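Local structure of F420-dependent methylenetetrahydromethanopterin dehydrogenase (Methanopyrus kandleri, 1QV9) at residues A94-D99 and Q112-I117. The protein catalyses the reversible, coenzyme F420-dependent reduction of methenyl-tetrahydromethanopterin to methylene-tetrahydromethanopterin, a step of methanogenesis from carbon dioxide. Residues are numbered along the deposited sequence; the frame is centred on the assembly and turned at random.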
# COMPACT_ATOMS: atom_id res chain seq x y z
N ALA A 94 27.97 -35.22 -6.89
CA ALA A 94 27.57 -33.91 -7.40
C ALA A 94 26.06 -33.71 -7.44
O ALA A 94 25.30 -34.68 -7.62
CB ALA A 94 28.16 -33.72 -8.81
N VAL A 95 25.65 -32.45 -7.35
CA VAL A 95 24.25 -32.05 -7.35
C VAL A 95 24.08 -30.92 -8.33
O VAL A 95 24.93 -30.02 -8.39
CB VAL A 95 23.82 -31.52 -5.94
CG1 VAL A 95 22.34 -31.04 -5.97
CG2 VAL A 95 24.03 -32.61 -4.88
N ILE A 96 23.02 -30.99 -9.12
CA ILE A 96 22.71 -29.96 -10.10
C ILE A 96 21.55 -29.11 -9.57
O ILE A 96 20.49 -29.65 -9.23
CB ILE A 96 22.25 -30.61 -11.45
CG1 ILE A 96 23.32 -31.56 -12.00
CG2 ILE A 96 21.95 -29.55 -12.50
CD1 ILE A 96 24.68 -30.93 -12.21
N ILE A 97 21.73 -27.80 -9.51
CA ILE A 97 20.65 -26.89 -9.11
C ILE A 97 20.20 -26.27 -10.40
O ILE A 97 21.02 -25.73 -11.14
CB ILE A 97 21.18 -25.78 -8.13
CG1 ILE A 97 21.52 -26.37 -6.74
CG2 ILE A 97 20.17 -24.63 -8.08
CD1 ILE A 97 20.78 -27.59 -6.31
N GLY A 98 18.90 -26.36 -10.69
CA GLY A 98 18.34 -25.82 -11.91
C GLY A 98 16.91 -25.34 -11.77
O GLY A 98 16.40 -25.25 -10.67
N ASP A 99 16.29 -25.05 -12.91
CA ASP A 99 14.92 -24.56 -13.01
C ASP A 99 14.03 -25.60 -13.69
O ASP A 99 14.46 -26.74 -13.92
CB ASP A 99 14.86 -23.18 -13.72
CG ASP A 99 15.61 -23.13 -15.05
OD1 ASP A 99 15.48 -22.10 -15.75
OD2 ASP A 99 16.30 -24.10 -15.38
N GLN A 112 23.19 -40.61 -14.63
CA GLN A 112 24.52 -40.04 -14.47
C GLN A 112 24.96 -40.08 -13.03
O GLN A 112 26.08 -39.68 -12.71
CB GLN A 112 24.56 -38.57 -14.99
CG GLN A 112 24.48 -38.44 -16.49
CD GLN A 112 24.31 -36.99 -16.96
OE1 GLN A 112 23.50 -36.26 -16.42
NE2 GLN A 112 25.05 -36.60 -17.99
N GLY A 113 24.07 -40.53 -12.13
CA GLY A 113 24.42 -40.63 -10.74
C GLY A 113 24.48 -39.28 -10.07
O GLY A 113 25.13 -39.12 -9.04
N LEU A 114 23.76 -38.32 -10.64
CA LEU A 114 23.76 -36.96 -10.10
C LEU A 114 22.52 -36.63 -9.30
O LEU A 114 21.44 -37.11 -9.62
CB LEU A 114 23.83 -35.96 -11.26
CG LEU A 114 25.07 -36.00 -12.14
CD1 LEU A 114 24.82 -35.14 -13.41
CD2 LEU A 114 26.30 -35.51 -11.38
N GLY A 115 22.69 -35.85 -8.22
CA GLY A 115 21.54 -35.38 -7.48
C GLY A 115 21.04 -34.11 -8.18
O GLY A 115 21.71 -33.55 -9.08
N TYR A 116 19.85 -33.66 -7.81
CA TYR A 116 19.32 -32.42 -8.40
C TYR A 116 18.29 -31.74 -7.52
O TYR A 116 17.62 -32.38 -6.73
CB TYR A 116 18.67 -32.64 -9.79
CG TYR A 116 17.60 -33.71 -9.88
CD1 TYR A 116 17.94 -35.00 -10.28
CD2 TYR A 116 16.28 -33.46 -9.51
CE1 TYR A 116 16.98 -36.02 -10.32
CE2 TYR A 116 15.31 -34.49 -9.53
CZ TYR A 116 15.69 -35.76 -9.94
OH TYR A 116 14.75 -36.77 -9.97
N ILE A 117 18.22 -30.42 -7.65
CA ILE A 117 17.17 -29.67 -6.97
C ILE A 117 16.71 -28.75 -8.08
O ILE A 117 17.46 -27.87 -8.53
CB ILE A 117 17.66 -28.83 -5.77
CG1 ILE A 117 18.29 -29.77 -4.73
CG2 ILE A 117 16.46 -28.07 -5.16
CD1 ILE A 117 18.90 -29.06 -3.49
O HOH W 1 27.43 -37.91 -8.23
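Val95, Ile96 and Ile97 pair in parallel with Gly115, Tyr116 and Ile117, joining neighbouring strands of the six-stranded parallel sheet; helix 106-111 makes the crossover of this beta-alpha-beta unit. The strand axes approach to 4.3 Å at 23°. Four backbone hydrogen bonds alternate across the seam: Gly115 N to Ala94 O, Ile96 N to Gly115 O, Ile117 N to Ile96 O, and Gly98 N to Ile117 O. Val95 CA lies 3.4 Å from Gly115 O, a CA-H...O contact. Where the pairing begins, a water bridges Gly113 O (2.7 Å) and Ala94 N (3.1 Å); Gly113 is the positive-phi residue of the Schellman motif that ends helix 106-111. Leu114 spreads its methyls over two residues: CD2 meets Ala94 CB at 3.6 Å, while CD1 reaches Ile96 CG1 at 4.1 Å. Ile96 and Tyr116 share the face packed by helix 106-111, and the phenol leads away from Ile96 to hydrogen-bond Glu110. On the other face, under helix 153-169, Ile97 and Ile117 run side by side. With chi2 at -27°, off the staggered positions, Ile97 CD1 swings toward Ile117 and presses on its CB at a tight 3.4 Å.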